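Local coordinates for urocanate hydratase (Paenibacillus sp. Soil724D2, PDB 7NED), which probably adds water to thiourocanate, a step of bacterial ergothioneine breakdown, using a bound NAD+ as cofactor, and also holds urocanate in its active site, at residues A[18-21]-A[22-26]; A[138-141]-A[142-146]; A[508-511]-A[512-516]; A[521-525]-A[526-530]. One frame throughout, in Å; residues are numbered along the deposited sequence.

In the fold
All four contacts are local, each joining successive turns of one helix or rounding its end, so they follow one another along the chain and none nests in or crosses another. Contact 1 lies on helix 17-31, in the urocanase N-terminal domain. Contact 2 comes next, on helix 133-150 of the Rossmann-like domain; its centre is about 32 Å from that of contact 1, on the opposite side of the chain's centre. Contacts 3 and 4 share helix 502-525 in the C-terminal domain, their centres about 19 Å apart. Contacts 1 and 3 both pack on strand 490-498, through alternate residues of it, while contact 4 turns the chain into helix 529-538. Contacts 3 and 4 touch the second subunit.

Contact 1: A[18-21]-A[22-26]; sequences RQEA and LLRML
Glu-20 and Arg-24 are joined by a salt bridge one helical turn apart, in which NE of Arg-24 gives its hydrogen to OE2 of Glu-20 at 2.8 Å. The acceptor uses its anti lone pair, and it meets the guanidinium at the edge, near its plane. A second, weak bond runs from NH2 of Arg-24 to the same OE2 at 3.3 Å, while the carboxylate and guanidinium planes stand 82° apart. Two torsions bring the acid here: CG of Glu-20 lies anti to the backbone N (chi1 -180°), and the chain then bends back at chi2. In Arg-24, chi1 (-69°) lays CG 3.3 Å from Glu-20 O, and the extended chain beyond carries NE out to OE2. This is the i to i+4 ion pair of an alpha helix, here buried on helix 17-31 of the urocanase N-terminal domain. Beneath it, Arg-24 N donates to Glu-20 O (2.8 Å). The buried charges are probably offset by further partners: Arg-13 also bridges to Glu-20 OE2, and Arg-24 NH1 donates to the carbonyls of Gly-9 and Leu-356. Met-25 N bonds to Ala-21 O at 2.9 Å, and CG of Met-25 lies 3.2 Å from the same oxygen. Small Ala-21 suits the close approach of Leu-356 and Val-497, whereas Leu-23 offers an apolar side chain to Val-59 and Leu-62 of helix 52-64.

Contact 2: A[138-141]-A[142-146]; sequences GTYE and IFQSI
Tyr-140 O takes a hydrogen from Gln-144 N at 2.8 Å, and the same pair of residues packs through its side chains. CG of Gln-144 sits over one face of the Tyr-140 ring, 3.9 Å from its centroid, in a CH-pi contact. The ring is carried there with CG of Tyr-140 anti to the backbone N (chi1 169°), while chi1 of the glutamine (-70°) puts its CG over the ring. A bend at chi2 then turns the amide toward the hydroxyl end, where NE2 comes 3.3 Å from Tyr-140 OH, whose firm partner is Asn-382 OD1. One residue earlier the same spacing repeats: Phe-143 N bonds to Thr-139 O at 2.9 Å, and CG2 of Thr-139 rests over the face of the Phe-143 ring, 4.1 Å from the centroid. Threonine fits because its methyl supplies the aliphatic surface, while OG1 is satisfied by Val-135 O within the helix. Ile-142 N bonds to Gly-138 O, and its CG1 lies 3.3 Å from that oxygen. Ile-142 and Ile-146 in turn meet Phe-311 of strand 309-312, and Thr-139, Tyr-140 and Phe-143 meet helix 172-178. Such a helix, laid on a parallel sheet near the bound NAD, is characteristic of a Rossmann-like domain.

Contact 3: A[508-511]-A[512-516]; sequences LETT and LNNDT
Leu-508 meets Leu-512 through its carbonyl, whose O accepts from Leu-512 N at 3.0 Å while CG of Leu-512 lies 3.2 Å from that oxygen. Both leucines meet Leu-496 of strand 490-498, and Leu-512 also meets Ala-412 and Thr-409 of helix 407-420; an apolar side chain suits this buried packing. Glu-509 comes next, its O bonded to Asn-513 N. The two side chains extend alongside each other in a common direction, with Glu-509 CG 3.8 Å from Asn-513 ND2. Chi1 of Glu-509 (-167°), with CG anti to the backbone N, sets CG beside that nitrogen, and the extended chain carries the carboxylate onward, its plane only 7° from that of the amide; the amide oxygen of Asn-513 is held by Thr-409. This ladder of i to i+4 pairs is that of an alpha helix, helix 502-525, which lies in the urocanase C-terminal domain with one flank against the second subunit. At Thr-510 the methyl CG2 approaches Asn-514 ND2 at 4.0 Å, the two side chains again lying alongside one another, while OG1 turns to Ile-506 O. The amide of Asn-514 suits a junction between subunits, since ND2 donates both to Ser-471 OG and to Lys-83 O of the second subunit. Thr-511 O receives Asp-515 N at 2.7 Å, and its own OG1 bonds to Ser-471 O. OD2 of buried Asp-515 forms a salt bridge with Arg-432 NE, while OD1 takes hydrogen bonds from Asn-464 and Asn-468.

Contact 4: A[521-525]-A[526-530]; sequences LRYAD and AGYEE
Tyr-523 and Tyr-528 extend alongside each other in a common direction, with CD1 of Tyr-523 3.8 Å from CD2 of Tyr-528. Their rings meet obliquely, centroids 5.7 Å apart and planes at 56°. The turn at Ala-526 and Gly-527 brings the two residues together and, with CG anti to the carbonyl carbon in both, the rings end up as neighbours. Carbonyl O of Tyr-523 also touches the Tyr-528 ring, at its edge and 3.4 Å from CD2. That oxygen is the acceptor of the straight bond from Tyr-528 N, 3.1 Å long at 165°. Next to it, Gly-527 N bonds to Ala-524 O at 2.9 Å, though the donor stands well above the carbonyl plane. A water then ties the turn together, donating to Ala-524 O and to Tyr-528 O, each at 2.8 Å.

Further out, the side chains are placed by other parts of the protein. Tyr-528 OH accepts a hydrogen bond from the backbone N of Lys-451, and Tyr-523 also touches Met-446 and Arg-341. NH2 of Arg-522 is hydrogen-bonded to Ser-454 OG, and the guanidinium makes a cation-pi contact with Trp-460, its NH1 coming near small Ala-526. Asp-525 forms a salt bridge with Lys-77 of the second subunit. Positive phi (102°) at Gly-527 calls for glycine, since any CB would collide with the carbonyl oxygen of Ala-526. The bonds from Tyr-528 N to Tyr-523 O and from Gly-527 N to Ala-524 O are those of a Schellman motif, here closing helix 502-525 just before Tyr-528, the N-cap of helix 529-538.

Contact 1: A[18-21]-A[22-26]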
loop_
_atom_site.group_PDB
_atom_site.type_symbol
_atom_site.label_atom_id
_atom_site.label_comp_id
_atom_site.label_asym_id
_atom_site.label_seq_id
_atom_site.Cartn_x
_atom_site.Cartn_y
_atom_site.Cartn_z
ATOM N N ARG A 18 -16.486 -17.638 -12.936
ATOM C CA ARG A 18 -15.733 -16.711 -12.105
ATOM C C ARG A 18 -15.373 -15.478 -12.910
ATOM O O ARG A 18 -15.477 -14.352 -12.414
ATOM C CB ARG A 18 -14.478 -17.402 -11.543
ATOM C CG ARG A 18 -14.839 -18.550 -10.628
ATOM C CD ARG A 18 -13.632 -19.374 -10.182
ATOM N NE ARG A 18 -12.663 -18.549 -9.487
ATOM C CZ ARG A 18 -11.408 -18.925 -9.236
ATOM N NH1 ARG A 18 -10.982 -20.129 -9.632
ATOM N NH2 ARG A 18 -10.587 -18.102 -8.592
ATOM N N GLN A 19 -14.965 -15.664 -14.167
ATOM C CA GLN A 19 -14.629 -14.514 -14.984
ATOM C C GLN A 19 -15.893 -13.733 -15.336
ATOM O O GLN A 19 -15.923 -12.499 -15.258
ATOM C CB GLN A 19 -13.918 -14.969 -16.258
ATOM C CG GLN A 19 -12.635 -15.822 -16.037
ATOM C CD GLN A 19 -12.923 -17.310 -15.975
ATOM O OE1 GLN A 19 -13.876 -17.755 -15.338
ATOM N NE2 GLN A 19 -12.100 -18.088 -16.654
ATOM N N GLU A 20 -16.944 -14.445 -15.713
ATOM C CA GLU A 20 -18.202 -13.780 -16.054
ATOM C C GLU A 20 -18.713 -12.929 -14.891
ATOM O O GLU A 20 -19.276 -11.835 -15.091
ATOM C CB GLU A 20 -19.230 -14.839 -16.445
ATOM C CG GLU A 20 -20.608 -14.276 -16.836
ATOM C CD GLU A 20 -20.641 -13.719 -18.270
ATOM O OE1 GLU A 20 -19.815 -14.151 -19.107
ATOM O OE2 GLU A 20 -21.522 -12.870 -18.572
ATOM N N ALA A 21 -18.552 -13.428 -13.662
ATOM C CA ALA A 21 -19.047 -12.702 -12.502
ATOM C C ALA A 21 -18.386 -11.336 -12.409
ATOM O O ALA A 21 -19.063 -10.313 -12.228
ATOM C CB ALA A 21 -18.822 -13.511 -11.216
ATOM N N LEU A 22 -17.061 -11.291 -12.592
ATOM C CA LEU A 22 -16.375 -10.014 -12.516
ATOM C C LEU A 22 -16.814 -9.096 -13.646
ATOM O O LEU A 22 -16.944 -7.887 -13.438
ATOM C CB LEU A 22 -14.849 -10.209 -12.542
ATOM C CG LEU A 22 -14.347 -11.128 -11.420
ATOM C CD1 LEU A 22 -12.803 -11.310 -11.486
ATOM C CD2 LEU A 22 -14.795 -10.619 -10.021
ATOM N N LEU A 23 -16.989 -9.642 -14.856
ATOM C CA LEU A 23 -17.448 -8.816 -15.980
ATOM C C LEU A 23 -18.826 -8.232 -15.684
ATOM O O LEU A 23 -19.076 -7.036 -15.898
ATOM C CB LEU A 23 -17.498 -9.646 -17.277
ATOM C CG LEU A 23 -18.083 -8.915 -18.503
ATOM C CD1 LEU A 23 -17.247 -7.638 -18.807
ATOM C CD2 LEU A 23 -18.121 -9.844 -19.696
ATOM N N ARG A 24 -19.717 -9.049 -15.152
ATOM C CA ARG A 24 -21.049 -8.531 -14.838
ATOM C C ARG A 24 -21.022 -7.535 -13.696
ATOM O O ARG A 24 -21.856 -6.627 -13.650
ATOM C CB ARG A 24 -21.988 -9.683 -14.514
ATOM C CG ARG A 24 -22.264 -10.505 -15.751
ATOM C CD ARG A 24 -23.338 -11.557 -15.492
ATOM N NE ARG A 24 -23.491 -12.394 -16.685
ATOM C CZ ARG A 24 -24.540 -13.189 -16.907
ATOM N NH1 ARG A 24 -25.542 -13.274 -16.012
ATOM N NH2 ARG A 24 -24.586 -13.899 -18.022
ATOM N N MET A 25 -20.112 -7.706 -12.728
ATOM C CA MET A 25 -20.028 -6.710 -11.667
ATOM C C MET A 25 -19.535 -5.375 -12.217
ATOM O O MET A 25 -19.988 -4.294 -11.794
ATOM C CB MET A 25 -19.103 -7.246 -10.568
ATOM C CG MET A 25 -19.751 -8.342 -9.790
ATOM S SD MET A 25 -18.655 -8.839 -8.498
ATOM C CE MET A 25 -19.054 -7.693 -7.147
ATOM N N LEU A 26 -18.594 -5.426 -13.152
ATOM C CA LEU A 26 -18.182 -4.200 -13.835
ATOM C C LEU A 26 -19.372 -3.539 -14.531
ATOM O O LEU A 26 -19.627 -2.336 -14.366
ATOM C CB LEU A 26 -17.050 -4.505 -14.830
ATOM C CG LEU A 26 -16.686 -3.414 -15.827
ATOM C CD1 LEU A 26 -16.284 -2.101 -15.140
ATOM C CD2 LEU A 26 -15.582 -3.877 -16.765
#

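Contact 2: A[138-141]-A[142-146]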
loop_
_atom_site.group_PDB
_atom_site.type_symbol
_atom_site.label_atom_id
_atom_site.label_comp_id
_atom_site.label_asym_id
_atom_site.label_seq_id
_atom_site.Cartn_x
_atom_site.Cartn_y
_atom_site.Cartn_z
ATOM N N GLY A 138 -25.691 0.246 7.031
ATOM C CA GLY A 138 -24.778 1.024 7.866
ATOM C C GLY A 138 -25.446 2.272 8.413
ATOM O O GLY A 138 -25.391 2.558 9.602
ATOM N N THR A 139 -26.107 3.018 7.547
ATOM C CA THR A 139 -26.758 4.246 7.993
ATOM C C THR A 139 -27.890 3.943 8.967
ATOM O O THR A 139 -28.073 4.633 9.981
ATOM C CB THR A 139 -27.283 4.994 6.762
ATOM O OG1 THR A 139 -26.184 5.162 5.836
ATOM C CG2 THR A 139 -27.852 6.362 7.143
ATOM N N TYR A 140 -28.671 2.919 8.668
ATOM C CA TYR A 140 -29.721 2.511 9.582
ATOM C C TYR A 140 -29.133 2.112 10.946
ATOM O O TYR A 140 -29.663 2.501 12.003
ATOM C CB TYR A 140 -30.520 1.398 8.905
ATOM C CG TYR A 140 -31.491 0.660 9.789
ATOM C CD1 TYR A 140 -31.146 -0.539 10.373
ATOM C CD2 TYR A 140 -32.765 1.184 10.042
ATOM C CE1 TYR A 140 -32.047 -1.220 11.194
ATOM C CE2 TYR A 140 -33.658 0.519 10.856
ATOM C CZ TYR A 140 -33.302 -0.682 11.418
ATOM O OH TYR A 140 -34.180 -1.355 12.227
ATOM N N GLU A 141 -28.010 1.386 10.945
ATOM C CA GLU A 141 -27.359 1.027 12.209
ATOM C C GLU A 141 -26.809 2.258 12.928
ATOM O O GLU A 141 -26.778 2.296 14.162
ATOM C CB GLU A 141 -26.215 0.023 11.971
ATOM C CG GLU A 141 -26.623 -1.424 11.565
ATOM C CD GLU A 141 -27.704 -2.060 12.461
ATOM O OE1 GLU A 141 -28.618 -2.762 11.908
ATOM O OE2 GLU A 141 -27.641 -1.843 13.699
ATOM N N ILE A 142 -26.356 3.270 12.187
ATOM C CA ILE A 142 -25.997 4.536 12.840
ATOM C C ILE A 142 -27.212 5.136 13.531
ATOM O O ILE A 142 -27.147 5.538 14.703
ATOM C CB ILE A 142 -25.395 5.536 11.834
ATOM C CG1 ILE A 142 -24.055 5.050 11.298
ATOM C CG2 ILE A 142 -25.261 6.925 12.492
ATOM C CD1 ILE A 142 -23.587 5.811 10.044
ATOM N N PHE A 143 -28.320 5.273 12.786
ATOM C CA PHE A 143 -29.526 5.854 13.373
ATOM C C PHE A 143 -30.002 5.036 14.573
ATOM O O PHE A 143 -30.374 5.606 15.612
ATOM C CB PHE A 143 -30.627 5.962 12.319
ATOM C CG PHE A 143 -30.349 6.989 11.242
ATOM C CD1 PHE A 143 -29.445 8.015 11.452
ATOM C CD2 PHE A 143 -31.004 6.931 10.029
ATOM C CE1 PHE A 143 -29.189 8.967 10.446
ATOM C CE2 PHE A 143 -30.748 7.882 9.020
ATOM C CZ PHE A 143 -29.834 8.894 9.240
ATOM N N GLN A 144 -29.940 3.696 14.483
ATOM C CA GLN A 144 -30.398 2.872 15.607
ATOM C C GLN A 144 -29.472 2.984 16.813
ATOM O O GLN A 144 -29.945 2.973 17.959
ATOM C CB GLN A 144 -30.562 1.405 15.207
ATOM C CG GLN A 144 -31.761 1.161 14.257
ATOM C CD GLN A 144 -33.128 1.499 14.870
ATOM O OE1 GLN A 144 -33.417 2.658 15.190
ATOM N NE2 GLN A 144 -33.983 0.493 14.998
ATOM N N SER A 145 -28.155 3.065 16.581
ATOM C CA SER A 145 -27.212 3.288 17.671
ATOM C C SER A 145 -27.498 4.608 18.383
ATOM O O SER A 145 -27.534 4.676 19.618
ATOM C CB SER A 145 -25.779 3.244 17.123
ATOM O OG SER A 145 -24.862 3.562 18.156
ATOM N N ILE A 146 -27.728 5.668 17.614
ATOM C CA ILE A 146 -28.116 6.948 18.199
ATOM C C ILE A 146 -29.400 6.799 19.009
ATOM O O ILE A 146 -29.517 7.344 20.114
ATOM C CB ILE A 146 -28.262 8.004 17.087
ATOM C CG1 ILE A 146 -26.890 8.326 16.475
ATOM C CG2 ILE A 146 -28.992 9.257 17.599
ATOM C CD1 ILE A 146 -26.985 9.260 15.239
#

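Contact 3: A[508-511]-A[512-516]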
loop_
_atom_site.group_PDB
_atom_site.type_symbol
_atom_site.label_atom_id
_atom_site.label_comp_id
_atom_site.label_asym_id
_atom_site.label_seq_id
_atom_site.Cartn_x
_atom_site.Cartn_y
_atom_site.Cartn_z
ATOM N N LEU A 508 -13.977 -19.769 -0.628
ATOM C CA LEU A 508 -14.883 -18.919 0.138
ATOM C C LEU A 508 -14.585 -19.019 1.623
ATOM O O LEU A 508 -14.559 -18.012 2.334
ATOM C CB LEU A 508 -16.329 -19.329 -0.124
ATOM C CG LEU A 508 -16.829 -19.121 -1.542
ATOM C CD1 LEU A 508 -18.150 -19.873 -1.664
ATOM C CD2 LEU A 508 -17.063 -17.633 -1.724
ATOM N N GLU A 509 -14.427 -20.245 2.116
ATOM C CA GLU A 509 -14.107 -20.456 3.519
ATOM C C GLU A 509 -12.803 -19.772 3.892
ATOM O O GLU A 509 -12.719 -19.101 4.930
ATOM C CB GLU A 509 -14.003 -21.957 3.788
ATOM C CG GLU A 509 -13.981 -22.354 5.248
ATOM C CD GLU A 509 -13.835 -23.866 5.379
ATOM O OE1 GLU A 509 -12.749 -24.383 5.086
ATOM O OE2 GLU A 509 -14.809 -24.546 5.694
ATOM N N THR A 510 -11.757 -19.987 3.071
ATOM C CA THR A 510 -10.414 -19.510 3.414
ATOM C C THR A 510 -10.385 -18.000 3.415
ATOM O O THR A 510 -9.933 -17.387 4.388
ATOM C CB THR A 510 -9.369 -20.075 2.450
ATOM O OG1 THR A 510 -9.498 -21.516 2.403
ATOM C CG2 THR A 510 -7.910 -19.661 2.863
ATOM N N THR A 511 -10.913 -17.382 2.348
ATOM C CA THR A 511 -10.923 -15.927 2.252
ATOM C C THR A 511 -11.782 -15.289 3.332
ATOM O O THR A 511 -11.362 -14.320 3.975
ATOM C CB THR A 511 -11.414 -15.478 0.875
ATOM O OG1 THR A 511 -10.390 -15.748 -0.085
ATOM C CG2 THR A 511 -11.661 -13.994 0.877
ATOM N N LEU A 512 -13.011 -15.779 3.520
ATOM C CA LEU A 512 -13.902 -15.093 4.446
ATOM C C LEU A 512 -13.413 -15.239 5.896
ATOM O O LEU A 512 -13.456 -14.278 6.672
ATOM C CB LEU A 512 -15.349 -15.605 4.260
ATOM C CG LEU A 512 -15.950 -15.143 2.906
ATOM C CD1 LEU A 512 -17.301 -15.834 2.567
ATOM C CD2 LEU A 512 -16.108 -13.602 2.836
ATOM N N ASN A 513 -12.939 -16.426 6.293
ATOM C CA ASN A 513 -12.400 -16.537 7.655
ATOM C C ASN A 513 -11.218 -15.583 7.868
ATOM O O ASN A 513 -11.041 -15.043 8.962
ATOM C CB ASN A 513 -11.943 -17.956 7.951
ATOM C CG ASN A 513 -13.081 -18.914 8.184
ATOM O OD1 ASN A 513 -14.216 -18.526 8.511
ATOM N ND2 ASN A 513 -12.760 -20.200 8.084
ATOM N N ASN A 514 -10.382 -15.385 6.850
ATOM C CA ASN A 514 -9.220 -14.501 7.026
ATOM C C ASN A 514 -9.562 -13.034 6.820
ATOM O O ASN A 514 -8.898 -12.156 7.390
ATOM C CB ASN A 514 -8.087 -14.895 6.053
ATOM C CG ASN A 514 -7.529 -16.261 6.352
ATOM O OD1 ASN A 514 -7.822 -16.816 7.415
ATOM N ND2 ASN A 514 -6.779 -16.847 5.401
ATOM N N ASP A 515 -10.571 -12.745 6.003
ATOM C CA ASP A 515 -10.980 -11.359 5.823
ATOM C C ASP A 515 -11.561 -10.813 7.118
ATOM O O ASP A 515 -11.176 -9.729 7.567
ATOM C CB ASP A 515 -11.974 -11.261 4.673
ATOM C CG ASP A 515 -12.219 -9.825 4.229
ATOM O OD1 ASP A 515 -11.247 -9.064 4.021
ATOM O OD2 ASP A 515 -13.409 -9.449 4.071
ATOM N N THR A 516 -12.432 -11.585 7.784
ATOM C CA THR A 516 -12.909 -11.133 9.083
ATOM C C THR A 516 -11.889 -11.400 10.180
ATOM O O THR A 516 -11.779 -10.600 11.111
ATOM C CB THR A 516 -14.253 -11.795 9.439
ATOM O OG1 THR A 516 -14.169 -13.212 9.288
ATOM C CG2 THR A 516 -15.316 -11.270 8.483
#

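Contact 4: A[521-525]-A[526-530]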
loop_
_atom_site.group_PDB
_atom_site.type_symbol
_atom_site.label_atom_id
_atom_site.label_comp_id
_atom_site.label_asym_id
_atom_site.label_seq_id
_atom_site.Cartn_x
_atom_site.Cartn_y
_atom_site.Cartn_z
ATOM N N LEU A 521 -8.437 -9.216 14.682
ATOM C CA LEU A 521 -7.128 -9.038 15.306
ATOM C C LEU A 521 -6.658 -7.601 15.221
ATOM O O LEU A 521 -5.924 -7.146 16.106
ATOM C CB LEU A 521 -6.075 -9.961 14.689
ATOM C CG LEU A 521 -6.239 -11.459 14.901
ATOM C CD1 LEU A 521 -4.952 -12.193 14.602
ATOM C CD2 LEU A 521 -6.633 -11.702 16.372
ATOM N N ARG A 522 -7.054 -6.860 14.173
ATOM C CA ARG A 522 -6.631 -5.461 14.095
ATOM C C ARG A 522 -7.171 -4.661 15.278
ATOM O O ARG A 522 -6.459 -3.823 15.844
ATOM C CB ARG A 522 -7.091 -4.841 12.766
ATOM C CG ARG A 522 -6.522 -3.482 12.495
ATOM C CD ARG A 522 -7.451 -2.354 13.002
ATOM N NE ARG A 522 -6.764 -1.092 12.826
ATOM C CZ ARG A 522 -5.882 -0.607 13.689
ATOM N NH1 ARG A 522 -5.597 -1.281 14.805
ATOM N NH2 ARG A 522 -5.274 0.552 13.437
ATOM N N TYR A 523 -8.442 -4.873 15.637
ATOM C CA TYR A 523 -9.016 -4.194 16.790
ATOM C C TYR A 523 -8.535 -4.826 18.092
ATOM O O TYR A 523 -8.332 -4.114 19.078
ATOM C CB TYR A 523 -10.567 -4.167 16.691
ATOM C CG TYR A 523 -10.930 -3.117 15.682
ATOM C CD1 TYR A 523 -11.100 -1.802 16.076
ATOM C CD2 TYR A 523 -10.914 -3.403 14.309
ATOM C CE1 TYR A 523 -11.318 -0.791 15.145
ATOM C CE2 TYR A 523 -11.129 -2.394 13.366
ATOM C CZ TYR A 523 -11.318 -1.093 13.794
ATOM O OH TYR A 523 -11.551 -0.073 12.894
ATOM N N ALA A 524 -8.308 -6.136 18.109
ATOM C CA ALA A 524 -7.717 -6.739 19.305
ATOM C C ALA A 524 -6.354 -6.131 19.600
ATOM O O ALA A 524 -6.057 -5.774 20.747
ATOM C CB ALA A 524 -7.597 -8.252 19.133
ATOM N N ASP A 525 -5.523 -5.963 18.555
ATOM C CA ASP A 525 -4.215 -5.355 18.723
ATOM C C ASP A 525 -4.323 -3.963 19.304
ATOM O O ASP A 525 -3.444 -3.534 20.056
ATOM C CB ASP A 525 -3.485 -5.279 17.390
ATOM C CG ASP A 525 -2.096 -4.707 17.539
ATOM O OD1 ASP A 525 -1.207 -5.495 17.947
ATOM O OD2 ASP A 525 -1.904 -3.484 17.289
ATOM N N ALA A 526 -5.366 -3.219 18.940
ATOM C CA ALA A 526 -5.465 -1.870 19.476
ATOM C C ALA A 526 -6.012 -1.843 20.896
ATOM O O ALA A 526 -6.125 -0.759 21.477
ATOM C CB ALA A 526 -6.335 -0.987 18.579
ATOM N N GLY A 527 -6.387 -2.986 21.448
ATOM C CA GLY A 527 -6.782 -3.060 22.844
ATOM C C GLY A 527 -8.271 -3.131 23.077
ATOM O O GLY A 527 -8.705 -2.945 24.219
ATOM N N TYR A 528 -9.073 -3.374 22.034
ATOM C CA TYR A 528 -10.532 -3.371 22.202
ATOM C C TYR A 528 -10.979 -4.680 22.820
ATOM O O TYR A 528 -10.623 -5.761 22.346
ATOM C CB TYR A 528 -11.251 -3.129 20.873
ATOM C CG TYR A 528 -11.138 -1.685 20.486
ATOM C CD1 TYR A 528 -12.027 -0.742 20.989
ATOM C CD2 TYR A 528 -10.104 -1.252 19.668
ATOM C CE1 TYR A 528 -11.889 0.588 20.688
ATOM C CE2 TYR A 528 -9.963 0.075 19.348
ATOM C CZ TYR A 528 -10.844 0.996 19.861
ATOM O OH TYR A 528 -10.706 2.317 19.538
ATOM N N GLU A 529 -11.742 -4.574 23.903
ATOM C CA GLU A 529 -12.145 -5.758 24.648
ATOM C C GLU A 529 -13.157 -6.610 23.881
ATOM O O GLU A 529 -13.174 -7.840 24.033
ATOM C CB GLU A 529 -12.677 -5.294 26.001
ATOM C CG GLU A 529 -12.783 -6.358 27.024
ATOM C CD GLU A 529 -11.568 -7.239 27.072
ATOM O OE1 GLU A 529 -11.788 -8.414 27.406
ATOM O OE2 GLU A 529 -10.431 -6.768 26.812
ATOM N N GLU A 530 -14.024 -5.984 23.063
ATOM C CA GLU A 530 -14.915 -6.769 22.208
ATOM C C GLU A 530 -14.122 -7.700 21.299
ATOM O O GLU A 530 -14.530 -8.838 21.039
ATOM C CB GLU A 530 -15.797 -5.836 21.359
ATOM C CG GLU A 530 -16.585 -4.766 22.120
ATOM C CD GLU A 530 -15.877 -3.386 22.302
ATOM O OE1 GLU A 530 -14.598 -3.278 22.417
ATOM O OE2 GLU A 530 -16.646 -2.380 22.323
HETATM O O HOH W 1 -7.897 -6.422 22.734
#